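Local structure of pterin-4-alpha-carbinolamine dehydratase MoaB2 (Mycobacterium marinum, 3RFQ) at residues G31-V36 with V90-S95; G97-T102 with N155-R160; T107-R112 with L140-A145; R112-R117 with G146-T151. The protein probably takes part in molybdenum cofactor biosynthesis as a MogA/MoaB-family protein likely to bind molybdopterin. All coordinates share one frame; numbering follows the deposited sequence.

Contact 1: G31-V36 with V90-S95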
loop_
_atom_site.group_PDB
_atom_site.type_symbol
_atom_site.label_atom_id
_atom_site.label_comp_id
_atom_site.label_asym_id
_atom_site.label_seq_id
_atom_site.Cartn_x
_atom_site.Cartn_y
_atom_site.Cartn_z
ATOM N N GLY C 31 -2.329 -21.865 19.412
ATOM C CA GLY C 31 -3.617 -22.516 19.727
ATOM C C GLY C 31 -3.925 -23.673 18.788
ATOM O O GLY C 31 -3.035 -24.169 18.108
ATOM N N ARG C 32 -5.175 -24.112 18.778
ATOM C CA ARG C 32 -5.626 -25.194 17.916
ATOM C C ARG C 32 -6.219 -24.614 16.623
ATOM O O ARG C 32 -6.959 -23.620 16.659
ATOM C CB ARG C 32 -6.730 -26.010 18.605
ATOM C CG ARG C 32 -6.301 -26.981 19.717
ATOM C CD ARG C 32 -7.562 -27.532 20.454
ATOM N NE ARG C 32 -8.499 -28.219 19.552
ATOM C CZ ARG C 32 -9.789 -28.428 19.810
ATOM N NH1 ARG C 32 -10.553 -29.051 18.920
ATOM N NH2 ARG C 32 -10.342 -28.019 20.944
ATOM N N ALA C 33 -5.921 -25.242 15.486
ATOM C CA ALA C 33 -6.589 -24.864 14.235
ATOM C C ALA C 33 -7.290 -26.010 13.508
ATOM O O ALA C 33 -6.970 -27.196 13.712
ATOM C CB ALA C 33 -5.627 -24.121 13.301
ATOM N N LEU C 34 -8.232 -25.641 12.647
ATOM C CA LEU C 34 -8.879 -26.583 11.732
ATOM C C LEU C 34 -8.885 -25.965 10.342
ATOM O O LEU C 34 -9.096 -24.759 10.200
ATOM C CB LEU C 34 -10.332 -26.846 12.160
ATOM C CG LEU C 34 -11.121 -27.846 11.293
ATOM C CD1 LEU C 34 -10.762 -29.280 11.676
ATOM C CD2 LEU C 34 -12.647 -27.646 11.415
ATOM N N VAL C 35 -8.646 -26.795 9.335
ATOM C CA VAL C 35 -8.739 -26.384 7.934
ATOM C C VAL C 35 -10.038 -26.924 7.330
ATOM O O VAL C 35 -10.367 -28.083 7.509
ATOM C CB VAL C 35 -7.577 -26.963 7.104
ATOM C CG1 VAL C 35 -7.635 -26.453 5.657
ATOM C CG2 VAL C 35 -6.204 -26.644 7.778
ATOM N N VAL C 36 -10.785 -26.065 6.648
ATOM C CA VAL C 36 -11.996 -26.476 5.937
ATOM C C VAL C 36 -11.768 -26.241 4.453
ATOM O O VAL C 36 -11.655 -25.099 4.034
ATOM C CB VAL C 36 -13.247 -25.695 6.416
ATOM C CG1 VAL C 36 -14.497 -26.091 5.590
ATOM C CG2 VAL C 36 -13.474 -25.945 7.874
ATOM N N VAL C 90 -12.101 -24.849 18.891
ATOM C CA VAL C 90 -10.964 -24.593 18.008
ATOM C C VAL C 90 -10.670 -23.075 18.045
ATOM O O VAL C 90 -11.622 -22.275 18.081
ATOM C CB VAL C 90 -11.344 -25.014 16.562
ATOM C CG1 VAL C 90 -10.292 -24.610 15.562
ATOM C CG2 VAL C 90 -11.632 -26.547 16.488
ATOM N N ASP C 91 -9.395 -22.673 18.049
ATOM C CA ASP C 91 -9.083 -21.232 18.114
ATOM C C ASP C 91 -9.155 -20.520 16.757
ATOM O O ASP C 91 -9.570 -19.359 16.692
ATOM C CB ASP C 91 -7.717 -20.961 18.767
ATOM C CG ASP C 91 -7.619 -21.542 20.156
ATOM O OD1 ASP C 91 -8.294 -21.035 21.105
ATOM O OD2 ASP C 91 -6.863 -22.518 20.286
ATOM N N LEU C 92 -8.735 -21.229 15.701
ATOM C CA LEU C 92 -8.628 -20.684 14.344
ATOM C C LEU C 92 -9.165 -21.659 13.312
ATOM O O LEU C 92 -8.672 -22.786 13.198
ATOM C CB LEU C 92 -7.173 -20.348 14.002
ATOM C CG LEU C 92 -6.902 -19.880 12.550
ATOM C CD1 LEU C 92 -7.793 -18.685 12.143
ATOM C CD2 LEU C 92 -5.441 -19.545 12.308
ATOM N N VAL C 93 -10.181 -21.237 12.573
ATOM C CA VAL C 93 -10.606 -21.966 11.385
ATOM C C VAL C 93 -10.182 -21.196 10.120
ATOM O O VAL C 93 -10.536 -20.036 9.957
ATOM C CB VAL C 93 -12.134 -22.229 11.368
ATOM C CG1 VAL C 93 -12.551 -23.027 10.074
ATOM C CG2 VAL C 93 -12.559 -22.992 12.612
ATOM N N VAL C 94 -9.439 -21.858 9.234
ATOM C CA VAL C 94 -9.129 -21.298 7.929
ATOM C C VAL C 94 -9.889 -22.171 6.932
ATOM O O VAL C 94 -9.671 -23.379 6.901
ATOM C CB VAL C 94 -7.593 -21.345 7.663
ATOM C CG1 VAL C 94 -7.254 -20.842 6.284
ATOM C CG2 VAL C 94 -6.825 -20.535 8.713
ATOM N N SER C 95 -10.820 -21.587 6.164
ATOM C CA SER C 95 -11.461 -22.298 5.043
ATOM C C SER C 95 -10.752 -21.910 3.737
ATOM O O SER C 95 -10.173 -20.839 3.648
ATOM C CB SER C 95 -12.962 -21.965 4.956
ATOM O OG SER C 95 -13.188 -20.600 4.601
#

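Contact 2: G97-T102 with N155-R160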
loop_
_atom_site.group_PDB
_atom_site.type_symbol
_atom_site.label_atom_id
_atom_site.label_comp_id
_atom_site.label_asym_id
_atom_site.label_seq_id
_atom_site.Cartn_x
_atom_site.Cartn_y
_atom_site.Cartn_z
ATOM N N GLY C 97 -11.425 -21.790 -0.467
ATOM C CA GLY C 97 -12.364 -21.956 -1.598
ATOM C C GLY C 97 -13.762 -21.361 -1.390
ATOM O O GLY C 97 -14.171 -21.028 -0.245
ATOM N N GLY C 98 -14.480 -21.216 -2.505
ATOM C CA GLY C 98 -15.847 -20.752 -2.516
ATOM C C GLY C 98 -16.016 -19.266 -2.242
ATOM O O GLY C 98 -17.084 -18.846 -1.773
ATOM N N THR C 99 -14.995 -18.463 -2.573
ATOM C CA THR C 99 -15.041 -17.017 -2.312
ATOM C C THR C 99 -15.154 -16.125 -3.575
ATOM O O THR C 99 -15.110 -14.897 -3.455
ATOM C CB THR C 99 -13.843 -16.529 -1.465
ATOM O OG1 THR C 99 -12.623 -16.687 -2.201
ATOM C CG2 THR C 99 -13.739 -17.301 -0.146
ATOM N N GLY C 100 -15.296 -16.732 -4.757
ATOM C CA GLY C 100 -15.461 -15.966 -5.988
ATOM C C GLY C 100 -16.883 -15.467 -6.216
ATOM O O GLY C 100 -17.681 -15.307 -5.269
ATOM N N VAL C 101 -17.238 -15.290 -7.485
ATOM C CA VAL C 101 -18.554 -14.748 -7.831
ATOM C C VAL C 101 -19.479 -15.686 -8.614
ATOM O O VAL C 101 -20.578 -15.297 -8.992
ATOM C CB VAL C 101 -18.387 -13.404 -8.535
ATOM C CG1 VAL C 101 -17.759 -12.406 -7.549
ATOM C CG2 VAL C 101 -17.497 -13.538 -9.800
ATOM N N THR C 102 -19.069 -16.935 -8.830
ATOM C CA THR C 102 -19.960 -17.900 -9.485
ATOM C C THR C 102 -21.053 -18.323 -8.488
ATOM O O THR C 102 -20.997 -17.938 -7.296
ATOM C CB THR C 102 -19.222 -19.147 -9.984
ATOM O OG1 THR C 102 -18.944 -19.993 -8.863
ATOM C CG2 THR C 102 -17.917 -18.778 -10.715
ATOM N N ASN C 155 -11.867 -16.849 5.808
ATOM C CA ASN C 155 -12.097 -17.518 4.525
ATOM C C ASN C 155 -11.010 -17.079 3.572
ATOM O O ASN C 155 -10.846 -15.879 3.324
ATOM C CB ASN C 155 -13.422 -17.112 3.859
ATOM C CG ASN C 155 -14.672 -17.272 4.746
ATOM O OD1 ASN C 155 -15.535 -16.407 4.688
ATOM N ND2 ASN C 155 -14.811 -18.386 5.498
ATOM N N LEU C 156 -10.263 -18.023 3.013
ATOM C CA LEU C 156 -9.338 -17.691 1.908
ATOM C C LEU C 156 -9.835 -18.198 0.543
ATOM O O LEU C 156 -10.547 -19.216 0.466
ATOM C CB LEU C 156 -7.952 -18.276 2.192
ATOM C CG LEU C 156 -7.273 -17.923 3.517
ATOM C CD1 LEU C 156 -5.909 -18.653 3.608
ATOM C CD2 LEU C 156 -7.103 -16.419 3.645
ATOM N N ALA C 157 -9.445 -17.504 -0.525
ATOM C CA ALA C 157 -9.681 -17.996 -1.877
ATOM C C ALA C 157 -8.957 -19.322 -2.137
ATOM O O ALA C 157 -8.034 -19.704 -1.392
ATOM C CB ALA C 157 -9.287 -16.940 -2.936
ATOM N N GLY C 158 -9.381 -20.026 -3.184
ATOM C CA GLY C 158 -8.885 -21.381 -3.433
ATOM C C GLY C 158 -7.556 -21.610 -4.161
ATOM O O GLY C 158 -6.983 -22.698 -4.050
ATOM N N SER C 159 -7.038 -20.638 -4.920
ATOM C CA SER C 159 -5.827 -20.928 -5.718
ATOM C C SER C 159 -4.632 -21.164 -4.752
ATOM O O SER C 159 -4.656 -20.701 -3.625
ATOM C CB SER C 159 -5.506 -19.773 -6.673
ATOM O OG SER C 159 -4.968 -18.686 -5.925
ATOM N N ARG C 160 -3.609 -21.885 -5.184
ATOM C CA ARG C 160 -2.403 -22.065 -4.359
ATOM C C ARG C 160 -1.732 -20.733 -3.940
ATOM O O ARG C 160 -1.261 -20.605 -2.813
ATOM C CB ARG C 160 -1.371 -22.908 -5.113
ATOM C CG ARG C 160 -0.375 -23.645 -4.183
ATOM C CD ARG C 160 -0.104 -25.042 -4.772
ATOM N NE ARG C 160 0.877 -25.812 -4.009
ATOM C CZ ARG C 160 0.532 -26.709 -3.101
ATOM N NH1 ARG C 160 -0.759 -26.956 -2.895
ATOM N NH2 ARG C 160 1.461 -27.365 -2.415
HETATM O O HOH W 1 -12.728 -20.032 1.933
HETATM O O HOH W 2 -12.123 -18.962 -3.873
#

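Contact 3: T107-R112 with L140-A145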
loop_
_atom_site.group_PDB
_atom_site.type_symbol
_atom_site.label_atom_id
_atom_site.label_comp_id
_atom_site.label_asym_id
_atom_site.label_seq_id
_atom_site.Cartn_x
_atom_site.Cartn_y
_atom_site.Cartn_z
ATOM N N THR C 107 -19.180 -19.718 0.353
ATOM C CA THR C 107 -18.455 -19.688 1.634
ATOM C C THR C 107 -18.755 -18.405 2.433
ATOM O O THR C 107 -19.024 -18.483 3.647
ATOM C CB THR C 107 -16.942 -19.859 1.440
ATOM O OG1 THR C 107 -16.679 -21.056 0.690
ATOM C CG2 THR C 107 -16.185 -19.897 2.763
ATOM N N PRO C 108 -18.764 -17.235 1.765
ATOM C CA PRO C 108 -19.020 -16.031 2.606
ATOM C C PRO C 108 -20.423 -15.987 3.204
ATOM O O PRO C 108 -20.559 -15.597 4.370
ATOM C CB PRO C 108 -18.808 -14.858 1.644
ATOM C CG PRO C 108 -17.944 -15.454 0.518
ATOM C CD PRO C 108 -18.425 -16.871 0.376
ATOM N N GLU C 109 -21.439 -16.378 2.425
ATOM C CA GLU C 109 -22.829 -16.424 2.893
ATOM C C GLU C 109 -22.982 -17.425 4.044
ATOM O O GLU C 109 -23.669 -17.131 5.028
ATOM C CB GLU C 109 -23.828 -16.767 1.757
ATOM C CG GLU C 109 -24.053 -15.674 0.708
ATOM C CD GLU C 109 -22.743 -15.181 0.105
ATOM O OE1 GLU C 109 -22.005 -15.998 -0.497
ATOM O OE2 GLU C 109 -22.420 -13.989 0.297
ATOM N N SER C 110 -22.368 -18.601 3.904
ATOM C CA SER C 110 -22.338 -19.602 4.992
ATOM C C SER C 110 -21.634 -19.054 6.234
ATOM O O SER C 110 -22.090 -19.262 7.369
ATOM C CB SER C 110 -21.616 -20.881 4.560
ATOM O OG SER C 110 -22.201 -21.463 3.406
ATOM N N THR C 111 -20.516 -18.365 6.016
ATOM C CA THR C 111 -19.716 -17.842 7.125
ATOM C C THR C 111 -20.435 -16.707 7.871
ATOM O O THR C 111 -20.468 -16.684 9.100
ATOM C CB THR C 111 -18.330 -17.428 6.628
ATOM O OG1 THR C 111 -17.712 -18.584 6.055
ATOM C CG2 THR C 111 -17.455 -16.874 7.774
ATOM N N ARG C 112 -21.039 -15.788 7.135
ATOM C CA ARG C 112 -21.690 -14.624 7.751
ATOM C C ARG C 112 -22.693 -15.018 8.837
ATOM O O ARG C 112 -22.793 -14.346 9.857
ATOM C CB ARG C 112 -22.419 -13.789 6.686
ATOM C CG ARG C 112 -22.821 -12.382 7.150
ATOM C CD ARG C 112 -23.341 -11.546 5.964
ATOM N NE ARG C 112 -22.312 -11.260 4.947
ATOM C CZ ARG C 112 -22.327 -11.684 3.679
ATOM N NH1 ARG C 112 -23.324 -12.435 3.214
ATOM N NH2 ARG C 112 -21.339 -11.349 2.863
ATOM N N LEU C 140 -9.746 -10.094 -5.082
ATOM C CA LEU C 140 -11.194 -9.905 -5.185
ATOM C C LEU C 140 -12.020 -10.811 -4.252
ATOM O O LEU C 140 -13.244 -10.796 -4.329
ATOM C CB LEU C 140 -11.657 -10.100 -6.647
ATOM C CG LEU C 140 -11.057 -9.091 -7.619
ATOM C CD1 LEU C 140 -11.443 -9.341 -9.083
ATOM C CD2 LEU C 140 -11.487 -7.720 -7.209
ATOM N N SER C 141 -11.347 -11.614 -3.420
ATOM C CA SER C 141 -12.028 -12.580 -2.577
ATOM C C SER C 141 -13.145 -11.924 -1.750
ATOM O O SER C 141 -12.914 -10.909 -1.061
ATOM C CB SER C 141 -11.019 -13.262 -1.635
ATOM O OG SER C 141 -11.695 -14.146 -0.727
ATOM N N ARG C 142 -14.344 -12.493 -1.802
ATOM C CA ARG C 142 -15.431 -12.046 -0.910
ATOM C C ARG C 142 -15.363 -12.753 0.460
ATOM O O ARG C 142 -16.304 -12.673 1.284
ATOM C CB ARG C 142 -16.799 -12.291 -1.554
ATOM C CG ARG C 142 -17.016 -11.784 -2.997
ATOM C CD ARG C 142 -18.501 -11.852 -3.377
ATOM N NE ARG C 142 -18.951 -13.224 -3.365
ATOM C CZ ARG C 142 -19.816 -13.765 -2.498
ATOM N NH1 ARG C 142 -20.414 -13.047 -1.570
ATOM N NH2 ARG C 142 -20.106 -15.055 -2.602
ATOM N N GLY C 143 -14.276 -13.476 0.706
ATOM C CA GLY C 143 -14.129 -14.183 1.985
ATOM C C GLY C 143 -14.204 -13.228 3.167
ATOM O O GLY C 143 -13.717 -12.093 3.102
ATOM N N LEU C 144 -14.847 -13.693 4.228
ATOM C CA LEU C 144 -14.956 -12.965 5.484
ATOM C C LEU C 144 -13.922 -13.369 6.521
ATOM O O LEU C 144 -13.276 -14.427 6.425
ATOM C CB LEU C 144 -16.320 -13.244 6.090
ATOM C CG LEU C 144 -17.495 -12.952 5.155
ATOM C CD1 LEU C 144 -18.783 -13.249 5.906
ATOM C CD2 LEU C 144 -17.464 -11.495 4.583
ATOM N N ALA C 145 -13.811 -12.553 7.558
ATOM C CA ALA C 145 -13.002 -12.918 8.715
ATOM C C ALA C 145 -13.734 -12.368 9.929
ATOM O O ALA C 145 -14.274 -11.266 9.888
ATOM C CB ALA C 145 -11.635 -12.296 8.624
#

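Contact 4: R112-R117 with G146-T151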
loop_
_atom_site.group_PDB
_atom_site.type_symbol
_atom_site.label_atom_id
_atom_site.label_comp_id
_atom_site.label_asym_id
_atom_site.label_seq_id
_atom_site.Cartn_x
_atom_site.Cartn_y
_atom_site.Cartn_z
ATOM N N ARG C 112 -21.039 -15.788 7.135
ATOM C CA ARG C 112 -21.690 -14.624 7.751
ATOM C C ARG C 112 -22.693 -15.018 8.837
ATOM O O ARG C 112 -22.793 -14.346 9.857
ATOM C CB ARG C 112 -22.419 -13.789 6.686
ATOM C CG ARG C 112 -22.821 -12.382 7.150
ATOM C CD ARG C 112 -23.341 -11.546 5.964
ATOM N NE ARG C 112 -22.312 -11.260 4.947
ATOM C CZ ARG C 112 -22.327 -11.684 3.679
ATOM N NH1 ARG C 112 -23.324 -12.435 3.214
ATOM N NH2 ARG C 112 -21.339 -11.349 2.863
ATOM N N GLU C 113 -23.423 -16.104 8.591
ATOM C CA GLU C 113 -24.472 -16.582 9.488
ATOM C C GLU C 113 -23.974 -16.998 10.858
ATOM O O GLU C 113 -24.661 -16.802 11.862
ATOM C CB GLU C 113 -25.201 -17.765 8.858
ATOM C CG GLU C 113 -26.305 -17.356 7.940
ATOM C CD GLU C 113 -27.289 -16.417 8.624
ATOM O OE1 GLU C 113 -28.002 -16.889 9.554
ATOM O OE2 GLU C 113 -27.323 -15.216 8.227
ATOM N N ILE C 114 -22.784 -17.579 10.893
ATOM C CA ILE C 114 -22.235 -18.043 12.147
ATOM C C ILE C 114 -21.321 -17.028 12.850
ATOM O O ILE C 114 -20.990 -17.250 14.007
ATOM C CB ILE C 114 -21.567 -19.426 12.011
ATOM C CG1 ILE C 114 -20.399 -19.397 11.030
ATOM C CG2 ILE C 114 -22.577 -20.418 11.518
ATOM C CD1 ILE C 114 -19.078 -19.185 11.663
ATOM N N LEU C 115 -20.928 -15.931 12.191
ATOM C CA LEU C 115 -20.071 -14.926 12.856
ATOM C C LEU C 115 -20.805 -14.082 13.907
ATOM O O LEU C 115 -21.928 -13.649 13.675
ATOM C CB LEU C 115 -19.391 -14.026 11.840
ATOM C CG LEU C 115 -18.321 -14.647 10.928
ATOM C CD1 LEU C 115 -17.784 -13.564 9.989
ATOM C CD2 LEU C 115 -17.193 -15.311 11.727
ATOM N N ASP C 116 -20.180 -13.860 15.064
ATOM C CA ASP C 116 -20.740 -12.930 16.064
ATOM C C ASP C 116 -20.352 -11.498 15.707
ATOM O O ASP C 116 -21.144 -10.562 15.864
ATOM C CB ASP C 116 -20.286 -13.262 17.503
ATOM C CG ASP C 116 -20.845 -14.585 18.014
ATOM O OD1 ASP C 116 -21.972 -14.966 17.618
ATOM O OD2 ASP C 116 -20.157 -15.257 18.828
ATOM N N ARG C 117 -19.115 -11.328 15.252
ATOM C CA ARG C 117 -18.689 -10.046 14.735
ATOM C C ARG C 117 -17.576 -10.203 13.697
ATOM O O ARG C 117 -16.859 -11.205 13.668
ATOM C CB ARG C 117 -18.303 -9.094 15.883
ATOM C CG ARG C 117 -17.152 -9.545 16.743
ATOM C CD ARG C 117 -17.357 -9.077 18.179
ATOM N NE ARG C 117 -16.317 -9.662 19.028
ATOM C CZ ARG C 117 -16.439 -10.794 19.735
ATOM N NH1 ARG C 117 -17.583 -11.483 19.729
ATOM N NH2 ARG C 117 -15.413 -11.233 20.462
ATOM N N GLY C 146 -13.743 -13.129 11.004
ATOM C CA GLY C 146 -14.406 -12.689 12.214
ATOM C C GLY C 146 -14.435 -13.711 13.337
ATOM O O GLY C 146 -13.834 -14.791 13.247
ATOM N N VAL C 147 -15.164 -13.368 14.391
ATOM C CA VAL C 147 -15.229 -14.197 15.576
ATOM C C VAL C 147 -16.612 -14.802 15.740
ATOM O O VAL C 147 -17.639 -14.119 15.604
ATOM C CB VAL C 147 -14.806 -13.415 16.835
ATOM C CG1 VAL C 147 -14.906 -14.292 18.054
ATOM C CG2 VAL C 147 -13.352 -12.954 16.696
ATOM N N SER C 148 -16.611 -16.116 15.991
ATOM C CA SER C 148 -17.792 -16.878 16.339
ATOM C C SER C 148 -17.491 -17.589 17.660
ATOM O O SER C 148 -16.558 -18.389 17.734
ATOM C CB SER C 148 -18.069 -17.876 15.227
ATOM O OG SER C 148 -19.294 -18.524 15.461
ATOM N N GLY C 149 -18.260 -17.260 18.703
ATOM C CA GLY C 149 -17.937 -17.646 20.085
ATOM C C GLY C 149 -16.523 -17.220 20.454
ATOM O O GLY C 149 -16.237 -16.049 20.532
ATOM N N SER C 150 -15.630 -18.175 20.658
ATOM C CA SER C 150 -14.225 -17.849 20.900
ATOM C C SER C 150 -13.305 -18.264 19.740
ATOM O O SER C 150 -12.081 -18.332 19.890
ATOM C CB SER C 150 -13.762 -18.487 22.215
ATOM O OG SER C 150 -14.433 -17.854 23.285
ATOM N N THR C 151 -13.907 -18.511 18.581
ATOM C CA THR C 151 -13.172 -18.995 17.434
ATOM C C THR C 151 -13.013 -17.935 16.365
ATOM O O THR C 151 -14.005 -17.356 15.905
ATOM C CB THR C 151 -13.871 -20.229 16.809
ATOM O OG1 THR C 151 -13.956 -21.279 17.792
ATOM C CG2 THR C 151 -13.095 -20.733 15.580
HETATM O O HOH W 3 -18.509 -14.140 20.427
#

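Contact 1: G31-V36 with V90-S95
Leu-34 and Val-36 share one face with Val-93 on two neighbouring parallel strands, 31-38 and 92-96, in the mixed sheet of this alpha/beta fold. On that face Val-36 CG2 meets Val-93 CG1 at 3.8 Å, the two side chains crossing obliquely, while Leu-34 CB lies 4.1 Å from Val-90 CG1. Helix 75-87 packs over Leu-34, Val-90 and Val-93. The other face carries Ala-33, Val-35, Leu-92 and Val-94. Here Ala-33 CB and Leu-92 CB touch at 4.1 Å, and helix 51-60 covers Ala-33, Val-35 and Leu-92. The sheet core is thus sandwiched between helices, with mostly aliphatic side chains alternating between the two faces. The ladder between the two faces is regular: Leu-34 N bonds to Leu-92 O, Val-94 N to Leu-34 O and Val-36 N to Val-94 O.

At the N-terminal end of the pair the chemistry turns polar. Arg-32 and Val-90 cross at about a right angle, NH1 of Arg-32 resting 3.7 Å from Val-90 CG2, and NH1 then pairs with Asp-66 on strand 63-71. Arg-32 O accepts two bonds, from Leu-92 N (3.1 Å) and from Asp-91 N (3.0 Å). Asp-91 turns its CB toward the neighbouring strand, and with CG beside its own backbone N (chi1 -57°) its carboxylate reaches the Arg-32 backbone: OD2 takes Arg-32 N at 2.8 Å through its anti lone pair, along a nearly straight N-H (165°).

Contact 2: G97-T102 with N155-R160
Asn-155 touches Thr-99 through aliphatic carbons, CB against CG2 at 4.0 Å, where the end of strand 151-156 meets the glycine-rich Gly-Gly-Thr-Gly loop, Gly-97 to Gly-100, that follows strand 92-96. The place of this loop is consistent with a part in molybdopterin binding, as in MogA/MoaB relatives. The amide of Asn-155 looks elsewhere: OD1 accepts from Leu-144 N, and ND2 reaches Ser-95 and Thr-111. Next, Leu-156 points its side chain away from the loop, where it packs on Met-167, and offers its carbonyl to the loop. Its O takes Gly-97 N at 2.9 Å (N-H...O 160°) and also a water that bridges back to Gly-97 O, with 2.8 Å between that water and Leu-156 O. Ala-157 follows, its CA 3.2 Å from Thr-99 OG1. That hydroxyl sits between the Thr-99 backbone N and carbonyl carbon (chi1 66°) and hydrogen-bonds to Ser-141 OG. Gly-158 passes close to Gly-97, with CA atoms 4.0 Å apart, and its N gives a 3.0 Å bond to a second water, which also accepts from Thr-99 N at 3.2 Å. The segment then turns into helix 160-180, where Ser-159 is the N-cap: its OG accepts from Ala-162 N.

Contact 3: T107-R112 with L140-A145
Pro-108, in the first turn of helix 107-114, has its CA 5.3 Å from that of Gly-143, where the irregular segment 140-145, with an ST turn from Gly-143 N to Ser-141 OG, passes the helix on its way into strand 145-148. The pyrrolidine ring presses on the neighbouring backbone, Pro-108 CG lying 3.3 Å from Arg-142 O, and the same CG sits over one face of the Arg-142 guanidinium, displaced toward its rim. Along its edge that guanidinium grips Glu-109 end-on. Arg-142 NH1 bonds to Glu-109 OE2 at 2.9 Å and Arg-142 NH2 to Glu-109 OE1 at 3.0 Å, both on the syn side, with the two planes 21° apart. Glu-109 sets out away from the loop; a bend at chi2 (53°) swings its carboxylate back. Glu-109 OE2 has a second, weak partner in Arg-112 NH1 at 3.4 Å, while Arg-142 NE goes to Gly-100 O, so the Arg-142 guanidinium is held from two directions. Further along the loop Leu-144 inserts against the helix: its CD1 lies 3.3 Å from Pro-108 O, and the Leu-144 and Thr-111 side chains run past one another in opposite senses, CB to CG2 4.2 Å. Arg-142 also packs on Glu-118 of a second subunit. Glu-109, Arg-112 and Arg-142 thus form a salt-bridge network joining helix 107-114 to the loop before strand 145-148.

Contact 4: R112-R117 with G146-T151
Arg-117 lays its guanidinium over Val-147: the valine CB is 4.2 Å from the plane and beneath its centre, the two side chains running side by side in the same direction. At the edge, in plane, a water accepts from Arg-117 NH1 at 2.9 Å, and NH2 donates to Val-101 O of a neighbouring subunit. The carboxylate of Asp-116 is the other flat group. Gly-149 N approaches Asp-116 OD2 from above the carboxylate plane, 43° out, at 2.8 Å, and the same water donates to this OD2 at 2.6 Å and also to Gly-149 O, tying both side chains to the turn. That turn is a type II' turn from Ser-148 to Thr-151, joining strands 145-148 and 151-156 in a hairpin. Against strand 145-148 the incoming chain forms a classic beta bulge, since Asp-116 and Arg-117 both face Val-147. Val-147 O accepts from Asp-116 N (2.6 Å) and from Arg-117 N (3.2 Å), and Val-147 N returns a bond to Arg-117 O at 2.8 Å. Leu-115 rests its CD2 on the backbone of Gly-146. Ser-148 holds OG anti to its backbone N (chi1 -173°) and donates to Ile-114 O at 2.6 Å, from above the carbonyl plane.

How the contacts relate
Contact 1 belongs to the sheet core, with buried aliphatic side chains on both faces and a parallel ladder between them. Contact 4, at the antiparallel end of the same sheet, is partly exposed and leans on a bulge, a water and charged side chains. Contacts 2 and 3 are buried too: contact 2 is loop and strand end, held by backbone and waters; contact 3 sets a helix against a loop, joining a bidentate salt bridge to apolar packing by Leu-144. They touch each other through Gly-97 O with Thr-107 OG1 and through Asn-155 OD1 with Leu-144 N. Contacts 3 and 4 share helix 107-114 and Arg-112. Ser-95 of contact 1 meets Asn-155 and Leu-156 of contact 2, while Val-90 reaches Thr-151 of contact 4.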